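Local structure of five-membered-cyclitol-phosphate synthase (Streptomyces citricolor, 6K96) at residues E3-A8 with D302-A307; E126-S131 with I141-A146. The protein belongs to the myo-inositol-1-phosphate synthase family and holds nicotinamide-adenine-dinucleotide on a domain of Rossmann type. One frame throughout, in Å; residues are numbered along the deposited sequence.

Contact 1: E3-A8 with D302-A307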
ATOM      1  N   GLU B   3       0.904 -15.638  43.029  1.00 59.75           N
ATOM      2  CA  GLU B   3       0.337 -14.695  44.058  1.00 61.60           C
ATOM      3  C   GLU B   3      -0.118 -13.383  43.389  1.00 59.40           C
ATOM      4  O   GLU B   3       0.735 -12.555  43.017  1.00 56.56           O
ATOM      5  CB  GLU B   3       1.339 -14.448  45.182  1.00 64.44           C
ATOM      6  CG  GLU B   3       1.252 -13.061  45.829  1.00 67.59           C
ATOM      7  CD  GLU B   3       0.195 -12.776  46.891  1.00 70.33           C
ATOM      8  OE1 GLU B   3      -0.945 -13.301  46.777  1.00 68.82           O
ATOM      9  OE2 GLU B   3       0.525 -11.988  47.846  1.00 72.61           O
ATOM     10  N   SER B   4      -1.433 -13.204  43.303  1.00 58.27           N
ATOM     11  CA  SER B   4      -2.126 -12.303  42.348  1.00 59.28           C
ATOM     12  C   SER B   4      -1.943 -10.840  42.786  1.00 57.86           C
ATOM     13  O   SER B   4      -2.003 -10.574  44.006  1.00 59.56           O
ATOM     14  CB  SER B   4      -3.576 -12.724  42.240  1.00 60.88           C
ATOM     15  OG  SER B   4      -4.232 -12.089  41.155  1.00 63.91           O
ATOM     16  N   ILE B   5      -1.693  -9.938  41.831  1.00 55.35           N
ATOM     17  CA  ILE B   5      -1.656  -8.455  42.042  1.00 55.33           C
ATOM     18  C   ILE B   5      -3.065  -7.923  42.336  1.00 55.31           C
ATOM     19  O   ILE B   5      -3.955  -8.090  41.481  1.00 56.20           O
ATOM     20  CB  ILE B   5      -1.133  -7.684  40.820  1.00 54.18           C
ATOM     21  CG1 ILE B   5       0.289  -8.060  40.393  1.00 55.20           C
ATOM     22  CG2 ILE B   5      -1.257  -6.204  41.097  1.00 54.22           C
ATOM     23  CD1 ILE B   5       0.666  -7.501  39.013  1.00 53.76           C
ATOM     24  N   ARG B   6      -3.232  -7.232  43.460  1.00 53.94           N
ATOM     25  CA  ARG B   6      -4.461  -6.483  43.800  1.00 54.13           C
ATOM     26  C   ARG B   6      -4.335  -5.076  43.164  1.00 52.69           C
ATOM     27  O   ARG B   6      -3.524  -4.222  43.645  1.00 52.86           O
ATOM     28  CB  ARG B   6      -4.665  -6.535  45.325  1.00 55.72           C
ATOM     29  CG  ARG B   6      -4.802  -7.943  45.900  1.00 55.78           C
ATOM     30  CD  ARG B   6      -4.666  -8.045  47.414  1.00 56.83           C
ATOM     31  NE  ARG B   6      -3.350  -7.640  47.918  1.00 57.84           N
ATOM     32  CZ  ARG B   6      -2.288  -8.427  48.173  1.00 59.54           C
ATOM     33  NH1 ARG B   6      -2.322  -9.735  47.952  1.00 61.64           N
ATOM     34  NH2 ARG B   6      -1.163  -7.891  48.629  1.00 58.30           N
ATOM     35  N   LEU B   7      -5.079  -4.843  42.080  1.00 48.53           N
ATOM     36  CA  LEU B   7      -4.776  -3.765  41.114  1.00 46.62           C
ATOM     37  C   LEU B   7      -5.929  -2.766  41.101  1.00 44.75           C
ATOM     38  O   LEU B   7      -7.079  -3.174  40.938  1.00 42.34           O
ATOM     39  CB  LEU B   7      -4.515  -4.358  39.725  1.00 46.98           C
ATOM     40  CG  LEU B   7      -4.167  -3.346  38.629  1.00 45.92           C
ATOM     41  CD1 LEU B   7      -2.761  -2.805  38.801  1.00 45.82           C
ATOM     42  CD2 LEU B   7      -4.343  -3.965  37.251  1.00 45.24           C
ATOM     43  N   ALA B   8      -5.580  -1.497  41.322  1.00 44.53           N
ATOM     44  CA  ALA B   8      -6.519  -0.363  41.422  1.00 44.13           C
ATOM     45  C   ALA B   8      -6.355   0.469  40.152  1.00 43.00           C
ATOM     46  O   ALA B   8      -5.225   0.486  39.608  1.00 41.53           O
ATOM     47  CB  ALA B   8      -6.254   0.441  42.660  1.00 44.46           C
ATOM     48  N   ASP B 302       3.602  -5.467  31.727  1.00 38.69           N
ATOM     49  CA  ASP B 302       5.025  -5.349  32.138  1.00 40.05           C
ATOM     50  C   ASP B 302       5.096  -4.418  33.376  1.00 39.87           C
ATOM     51  O   ASP B 302       5.405  -4.912  34.452  1.00 39.08           O
ATOM     52  CB  ASP B 302       5.833  -4.825  30.937  1.00 41.63           C
ATOM     53  CG  ASP B 302       6.599  -5.888  30.173  1.00 45.25           C
ATOM     54  OD1 ASP B 302       7.696  -6.206  30.623  1.00 50.91           O
ATOM     55  OD2 ASP B 302       6.117  -6.384  29.114  1.00 48.98           O
ATOM     56  N   LEU B 303       4.720  -3.137  33.237  1.00 39.00           N
ATOM     57  CA  LEU B 303       4.881  -2.102  34.291  1.00 39.67           C
ATOM     58  C   LEU B 303       4.144  -2.506  35.582  1.00 38.82           C
ATOM     59  O   LEU B 303       4.722  -2.311  36.652  1.00 38.60           O
ATOM     60  CB  LEU B 303       4.372  -0.744  33.775  1.00 39.68           C
ATOM     61  CG  LEU B 303       5.136  -0.147  32.601  1.00 39.13           C
ATOM     62  CD1 LEU B 303       4.580   1.215  32.278  1.00 39.48           C
ATOM     63  CD2 LEU B 303       6.620  -0.047  32.882  1.00 39.73           C
ATOM     64  N   ILE B 304       2.904  -2.988  35.516  1.00 37.91           N
ATOM     65  CA  ILE B 304       2.150  -3.273  36.772  1.00 39.69           C
ATOM     66  C   ILE B 304       2.834  -4.413  37.517  1.00 41.20           C
ATOM     67  O   ILE B 304       2.755  -4.437  38.754  1.00 42.53           O
ATOM     68  CB  ILE B 304       0.659  -3.579  36.589  1.00 39.35           C
ATOM     69  CG1 ILE B 304       0.441  -4.750  35.634  1.00 40.16           C
ATOM     70  CG2 ILE B 304      -0.094  -2.326  36.188  1.00 38.48           C
ATOM     71  CD1 ILE B 304      -1.008  -5.003  35.344  1.00 40.83           C
ATOM     72  N   ARG B 305       3.457  -5.348  36.809  1.00 42.69           N
ATOM     73  CA  ARG B 305       4.138  -6.475  37.485  1.00 44.13           C
ATOM     74  C   ARG B 305       5.481  -5.946  37.996  1.00 44.33           C
ATOM     75  O   ARG B 305       5.930  -6.432  39.076  1.00 44.97           O
ATOM     76  CB  ARG B 305       4.345  -7.689  36.579  1.00 44.41           C
ATOM     77  CG  ARG B 305       3.112  -8.536  36.301  1.00 45.29           C
ATOM     78  CD  ARG B 305       3.012  -8.920  34.828  1.00 44.71           C
ATOM     79  NE  ARG B 305       3.787 -10.048  34.340  1.00 45.43           N
ATOM     80  CZ  ARG B 305       4.247 -10.198  33.088  1.00 44.84           C
ATOM     81  NH1 ARG B 305       4.056  -9.301  32.143  1.00 44.43           N
ATOM     82  NH2 ARG B 305       4.908 -11.275  32.759  1.00 45.56           N
ATOM     83  N   ILE B 306       6.116  -5.015  37.269  1.00 42.57           N
ATOM     84  CA  ILE B 306       7.406  -4.452  37.740  1.00 41.82           C
ATOM     85  C   ILE B 306       7.107  -3.781  39.070  1.00 41.08           C
ATOM     86  O   ILE B 306       7.851  -4.021  40.037  1.00 41.65           O
ATOM     87  CB  ILE B 306       8.074  -3.515  36.734  1.00 41.66           C
ATOM     88  CG1 ILE B 306       8.389  -4.185  35.403  1.00 42.57           C
ATOM     89  CG2 ILE B 306       9.351  -2.971  37.345  1.00 43.39           C
ATOM     90  CD1 ILE B 306       8.685  -3.182  34.294  1.00 42.88           C
ATOM     91  N   ALA B 307       5.988  -3.060  39.100  1.00 40.79           N
ATOM     92  CA  ALA B 307       5.423  -2.328  40.257  1.00 39.71           C
ATOM     93  C   ALA B 307       5.232  -3.270  41.441  1.00 39.96           C
ATOM     94  O   ALA B 307       5.920  -3.080  42.465  1.00 40.97           O
ATOM     95  CB  ALA B 307       4.111  -1.697  39.852  1.00 39.63           C
TER
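Arg305 meets Ile5 with the aliphatic root of its side chain, and its flat guanidinium group plays no part in the touch. Its polar partners lie outside the two segments: NE bonds to Ile50 O and NH2 to Arg44 O. The other flat group here, the guanidinium of Arg6, has Glu3 OE2 at its edge and in its plane, but at 3.6 Å from NH1 this salt bridge is a long one, and it stays within 3-8. What joins the segments is apolar. Ile5 CD1 settles against the helix backbone, 3.7 Å from Ile304 O, and has Arg305 CG at 3.8 Å, the two side chains crossing at about a right angle. Bends at chi2 (136°) and chi3 of Arg305 then carry the charged end away from Ile5. Two residues along the strand, on the same face, Leu7 straddles Ile304 with both methyls: Leu7 CD1 rests 3.8 Å from Ile304 CG2, and Leu7 CD2 lies 4.0 Å from Ile304 CD1. Two features place this pair, CG of Leu7 standing anti to its backbone N and CG1 of Ile304 lying between its own N and carbonyl carbon (chi1 56°), which lets each isoleucine branch meet a separate leucine methyl. The contact is compact, 182 Å² summed over both sides, and all four touching residues are buried. The local axes of strand 5-8 and helix 302-307 pass 9.9 Å apart at 118°, so helix 292-313 runs across one face of the parallel sheet. Strand 5-10 is an inner strand there, between 55-62 and 127-130, and both neighbours extend the packing: Leu55 touches Ile304 and Phe57 touches Leu7 from the first, while Val127 of the second meets both Leu7 and Ala307.

Contact 2: E126-S131 with I141-A146. With NAD (nicotinamide-adenine-dinucleotide), chain G.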
ATOM      1  N   GLU B 126      -2.217  -2.974  45.707  1.00 55.29           N
ATOM      2  CA  GLU B 126      -0.739  -2.993  45.718  1.00 53.78           C
ATOM      3  C   GLU B 126      -0.251  -1.952  44.727  1.00 51.95           C
ATOM      4  O   GLU B 126       0.805  -1.326  44.984  1.00 54.94           O
ATOM      5  CB  GLU B 126      -0.196  -4.350  45.299  1.00 54.77           C
ATOM      6  CG  GLU B 126      -0.338  -5.439  46.339  1.00 57.14           C
ATOM      7  CD  GLU B 126       0.443  -6.698  45.964  1.00 59.02           C
ATOM      8  OE1 GLU B 126      -0.115  -7.551  45.209  1.00 61.92           O
ATOM      9  OE2 GLU B 126       1.602  -6.827  46.399  1.00 59.42           O
ATOM     10  N   VAL B 127      -1.016  -1.778  43.653  1.00 47.81           N
ATOM     11  CA  VAL B 127      -0.655  -0.917  42.498  1.00 44.33           C
ATOM     12  C   VAL B 127      -1.888  -0.089  42.177  1.00 42.29           C
ATOM     13  O   VAL B 127      -2.986  -0.667  42.050  1.00 42.53           O
ATOM     14  CB  VAL B 127      -0.226  -1.764  41.285  1.00 44.08           C
ATOM     15  CG1 VAL B 127       0.119  -0.886  40.096  1.00 44.21           C
ATOM     16  CG2 VAL B 127       0.926  -2.709  41.595  1.00 43.75           C
ATOM     17  N   LEU B 128      -1.709   1.210  42.006  1.00 40.72           N
ATOM     18  CA  LEU B 128      -2.736   2.065  41.382  1.00 39.09           C
ATOM     19  C   LEU B 128      -2.247   2.396  39.977  1.00 38.28           C
ATOM     20  O   LEU B 128      -1.149   2.932  39.859  1.00 38.85           O
ATOM     21  CB  LEU B 128      -2.959   3.328  42.204  1.00 39.02           C
ATOM     22  CG  LEU B 128      -3.933   4.287  41.525  1.00 38.41           C
ATOM     23  CD1 LEU B 128      -5.320   3.724  41.523  1.00 38.16           C
ATOM     24  CD2 LEU B 128      -3.929   5.633  42.165  1.00 38.76           C
ATOM     25  N   LEU B 129      -3.004   1.986  38.960  1.00 38.01           N
ATOM     26  CA  LEU B 129      -2.768   2.300  37.528  1.00 37.57           C
ATOM     27  C   LEU B 129      -3.518   3.591  37.164  1.00 37.59           C
ATOM     28  O   LEU B 129      -4.788   3.611  37.123  1.00 38.71           O
ATOM     29  CB  LEU B 129      -3.248   1.125  36.666  1.00 38.01           C
ATOM     30  CG  LEU B 129      -3.060   1.296  35.158  1.00 37.32           C
ATOM     31  CD1 LEU B 129      -1.583   1.407  34.804  1.00 37.06           C
ATOM     32  CD2 LEU B 129      -3.723   0.155  34.414  1.00 37.89           C
ATOM     33  N   TYR B 130      -2.762   4.637  36.874  1.00 36.14           N
ATOM     34  CA  TYR B 130      -3.305   5.925  36.434  1.00 35.54           C
ATOM     35  C   TYR B 130      -3.523   5.882  34.935  1.00 34.93           C
ATOM     36  O   TYR B 130      -2.518   5.880  34.181  1.00 36.16           O
ATOM     37  CB  TYR B 130      -2.330   7.036  36.820  1.00 35.64           C
ATOM     38  CG  TYR B 130      -2.766   8.408  36.377  1.00 35.22           C
ATOM     39  CD1 TYR B 130      -3.779   9.074  37.054  1.00 35.54           C
ATOM     40  CD2 TYR B 130      -2.196   9.029  35.277  1.00 34.92           C
ATOM     41  CE1 TYR B 130      -4.187  10.347  36.674  1.00 35.82           C
ATOM     42  CE2 TYR B 130      -2.612  10.292  34.874  1.00 35.74           C
ATOM     43  CZ  TYR B 130      -3.595  10.966  35.586  1.00 35.62           C
ATOM     44  OH  TYR B 130      -3.983  12.220  35.218  1.00 35.54           O
ATOM     45  N   SER B 131      -4.759   5.884  34.491  1.00 34.49           N
ATOM     46  CA  SER B 131      -5.035   5.643  33.051  1.00 34.95           C
ATOM     47  C   SER B 131      -6.088   6.629  32.555  1.00 34.19           C
ATOM     48  O   SER B 131      -6.952   6.237  31.746  1.00 35.49           O
ATOM     49  CB  SER B 131      -5.455   4.217  32.811  1.00 36.27           C
ATOM     50  OG  SER B 131      -5.092   3.792  31.488  1.00 38.66           O
ATOM     51  N   ILE B 141      -0.819  14.191  39.567  1.00 42.05           N
ATOM     52  CA  ILE B 141      -0.212  14.555  40.890  1.00 43.03           C
ATOM     53  C   ILE B 141      -1.108  14.000  42.008  1.00 42.41           C
ATOM     54  O   ILE B 141      -0.584  13.384  42.927  1.00 42.99           O
ATOM     55  CB  ILE B 141      -0.020  16.094  40.992  1.00 44.06           C
ATOM     56  CG1 ILE B 141       1.333  16.537  40.430  1.00 43.79           C
ATOM     57  CG2 ILE B 141      -0.234  16.586  42.414  1.00 45.07           C
ATOM     58  CD1 ILE B 141       2.486  15.791  41.049  1.00 44.56           C
ATOM     59  N   ALA B 142      -2.421  14.234  41.916  1.00 41.91           N
ATOM     60  CA  ALA B 142      -3.422  13.965  42.975  1.00 41.18           C
ATOM     61  C   ALA B 142      -3.505  12.467  43.217  1.00 40.88           C
ATOM     62  O   ALA B 142      -3.232  12.066  44.350  1.00 42.03           O
ATOM     63  CB  ALA B 142      -4.762  14.573  42.639  1.00 40.70           C
ATOM     64  N   TYR B 143      -3.856  11.667  42.207  1.00 40.07           N
ATOM     65  CA  TYR B 143      -3.889  10.194  42.346  1.00 40.15           C
ATOM     66  C   TYR B 143      -2.540   9.684  42.850  1.00 40.91           C
ATOM     67  O   TYR B 143      -2.504   8.665  43.561  1.00 41.04           O
ATOM     68  CB  TYR B 143      -4.281   9.497  41.031  1.00 39.37           C
ATOM     69  CG  TYR B 143      -5.753   9.602  40.759  1.00 37.60           C
ATOM     70  CD1 TYR B 143      -6.648   8.776  41.416  1.00 37.38           C
ATOM     71  CD2 TYR B 143      -6.248  10.579  39.933  1.00 37.16           C
ATOM     72  CE1 TYR B 143      -8.017   8.903  41.232  1.00 37.40           C
ATOM     73  CE2 TYR B 143      -7.609  10.737  39.760  1.00 37.27           C
ATOM     74  CZ  TYR B 143      -8.495   9.906  40.411  1.00 37.19           C
ATOM     75  OH  TYR B 143      -9.827  10.044  40.168  1.00 37.41           O
ATOM     76  N   ALA B 144      -1.454  10.369  42.517  1.00 42.06           N
ATOM     77  CA  ALA B 144      -0.101   9.931  42.926  1.00 44.16           C
ATOM     78  C   ALA B 144       0.095  10.172  44.445  1.00 45.37           C
ATOM     79  O   ALA B 144       0.652   9.314  45.148  1.00 44.69           O
ATOM     80  CB  ALA B 144       0.934  10.597  42.037  1.00 43.71           C
ATOM     81  N   ARG B 145      -0.375  11.284  44.977  1.00 48.40           N
ATOM     82  CA  ARG B 145      -0.193  11.576  46.430  1.00 52.07           C
ATOM     83  C   ARG B 145      -1.175  10.695  47.205  1.00 51.57           C
ATOM     84  O   ARG B 145      -0.800  10.196  48.276  1.00 50.94           O
ATOM     85  CB  ARG B 145      -0.310  13.077  46.666  1.00 54.91           C
ATOM     86  CG  ARG B 145       0.734  13.837  45.857  1.00 58.53           C
ATOM     87  CD  ARG B 145       1.182  15.129  46.497  1.00 65.87           C
ATOM     88  NE  ARG B 145       0.301  16.250  46.184  1.00 68.10           N
ATOM     89  CZ  ARG B 145       0.351  17.427  46.788  1.00 73.96           C
ATOM     90  NH1 ARG B 145       1.230  17.640  47.759  1.00 77.92           N
ATOM     91  NH2 ARG B 145      -0.482  18.390  46.429  1.00 76.07           N
ATOM     92  N   ALA B 146      -2.342  10.422  46.601  1.00 51.10           N
ATOM     93  CA  ALA B 146      -3.377   9.512  47.145  1.00 49.55           C
ATOM     94  C   ALA B 146      -2.733   8.153  47.356  1.00 49.60           C
ATOM     95  O   ALA B 146      -2.858   7.618  48.440  1.00 50.88           O
ATOM     96  CB  ALA B 146      -4.553   9.441  46.222  1.00 48.26           C
TER
HETATM   97  PA  NAD G 400      -9.763   6.303  27.582  1.00 29.78           P
HETATM   98  O1A NAD G 400     -10.205   7.621  27.074  1.00 29.76           O
HETATM   99  O2A NAD G 400     -10.385   5.108  26.912  1.00 30.34           O
HETATM  100  O5B NAD G 400      -9.822   6.143  29.150  1.00 30.93           O
HETATM  101  C5B NAD G 400      -9.964   7.384  29.880  1.00 33.59           C
HETATM  102  C4B NAD G 400     -10.850   7.151  31.075  1.00 35.21           C
HETATM  103  O4B NAD G 400     -10.624   8.128  32.145  1.00 36.59           O
HETATM  104  C3B NAD G 400     -12.342   7.252  30.741  1.00 36.05           C
HETATM  105  O3B NAD G 400     -13.020   6.183  31.389  1.00 36.05           O
HETATM  106  C2B NAD G 400     -12.722   8.584  31.384  1.00 37.11           C
HETATM  107  O2B NAD G 400     -14.116   8.544  31.479  1.00 37.92           O
HETATM  108  C1B NAD G 400     -11.901   8.460  32.672  1.00 37.63           C
HETATM  109  N9A NAD G 400     -11.743   9.646  33.491  1.00 39.08           N
HETATM  110  C8A NAD G 400     -11.747  10.929  33.002  1.00 40.23           C
HETATM  111  N7A NAD G 400     -11.489  11.831  33.921  1.00 41.35           N
HETATM  112  C5A NAD G 400     -11.268  11.101  35.084  1.00 40.54           C
HETATM  113  C6A NAD G 400     -10.944  11.506  36.395  1.00 41.38           C
HETATM  114  N6A NAD G 400     -10.757  12.778  36.729  1.00 40.98           N
HETATM  115  N1A NAD G 400     -10.747  10.535  37.328  1.00 42.21           N
HETATM  116  C2A NAD G 400     -10.941   9.257  36.949  1.00 41.28           C
HETATM  117  N3A NAD G 400     -11.263   8.772  35.753  1.00 40.11           N
HETATM  118  C4A NAD G 400     -11.409   9.748  34.836  1.00 40.05           C
HETATM  119  O3  NAD G 400      -8.192   6.224  27.372  1.00 28.66           O
HETATM  120  PN  NAD G 400      -7.264   4.950  27.054  1.00 27.10           P
HETATM  121  O1N NAD G 400      -7.543   3.924  28.084  1.00 27.10           O
HETATM  122  O2N NAD G 400      -7.454   4.736  25.583  1.00 27.21           O
HETATM  123  O5D NAD G 400      -5.806   5.577  27.339  1.00 27.40           O
HETATM  124  C5D NAD G 400      -5.531   6.073  28.713  1.00 27.59           C
HETATM  125  C4D NAD G 400      -4.295   6.924  28.698  1.00 27.48           C
HETATM  126  O4D NAD G 400      -3.126   6.158  28.327  1.00 26.98           O
HETATM  127  C3D NAD G 400      -4.385   8.091  27.704  1.00 27.60           C
HETATM  128  O3D NAD G 400      -3.745   9.199  28.299  1.00 28.24           O
HETATM  129  C2D NAD G 400      -3.479   7.635  26.564  1.00 27.35           C
HETATM  130  O2D NAD G 400      -2.827   8.651  25.826  1.00 27.16           O
HETATM  131  C1D NAD G 400      -2.392   6.889  27.334  1.00 27.20           C
HETATM  132  N1N NAD G 400      -1.612   6.025  26.396  1.00 26.92           N
HETATM  133  C2N NAD G 400      -2.316   5.143  25.509  1.00 26.96           C
HETATM  134  C3N NAD G 400      -1.663   4.464  24.494  1.00 26.33           C
HETATM  135  C7N NAD G 400      -2.473   3.519  23.625  1.00 26.37           C
HETATM  136  O7N NAD G 400      -3.639   3.280  23.910  1.00 26.14           O
HETATM  137  N7N NAD G 400      -1.881   2.984  22.561  1.00 26.09           N
HETATM  138  C4N NAD G 400      -0.298   4.701  24.340  1.00 26.22           C
HETATM  139  C5N NAD G 400       0.401   5.414  25.307  1.00 26.46           C
HETATM  140  C6N NAD G 400      -0.279   6.135  26.271  1.00 26.73           C
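Tyr143, which packs against Tyr130 and Leu128, carries its hydroxyl to the bound nicotinamide-adenine-dinucleotide: OH lies 3.0 Å from N1A of the adenine, a distance consistent with a hydrogen bond, and it is hydrogen-bonded to the backbone N of Leu101, so the phenol end probably has two polar partners. Nearer the helix, Tyr143 CD2 approaches the edge of the Tyr130 ring, in its plane, 3.9 Å from Tyr130 CE1, and the two side chains cross at about a right angle. Tyr130 CD1 also reaches Tyr143 CB at 4.0 Å. With CG anti to the backbone N (chi1 178°), the Tyr130 ring swings closer to the helix than its CB direction alone would bring it. Leu128 CD2 fills in beside the root of Tyr143, 3.6 Å from its carbonyl O and 4.0 Å from its CB. At the end of the strand, Ser131 O comes within 3.4 Å of NAD C5D, so both segments line the dinucleotide pocket. The contact belongs to the beta-alpha-beta unit 127-130, 137-149, 153-156: helix 137-149 lies over the sheet beside helix 111-122, whose Leu120 and Ile116 touch Leu128 and Tyr143, while Phe154 of strand 153-156 also packs on Leu128.

Contacts 1 and 2 meet through neighbouring parallel strands, their centres 13 Å apart. Ala8 joins them by two probable backbone hydrogen bonds: Ala8 N to Val127 O and Ala8 O to Leu129 N, each 2.8 Å. Side-chain alternation sends the two contacts to opposite faces of the sheet: Leu7 and Val127 face helix 292-313, whereas Ala8 CB and Leu128 CD1, 3.6 Å apart, lie on the side of helix 137-149. Such two-sided cover is the layered Rossmann pattern. Their relation to the bound nicotinamide-adenine-dinucleotide differs. Contact 2 touches the dinucleotide at Tyr143 and Ser131, while the side chain of Ile304 in contact 1 remains about 12 Å from it.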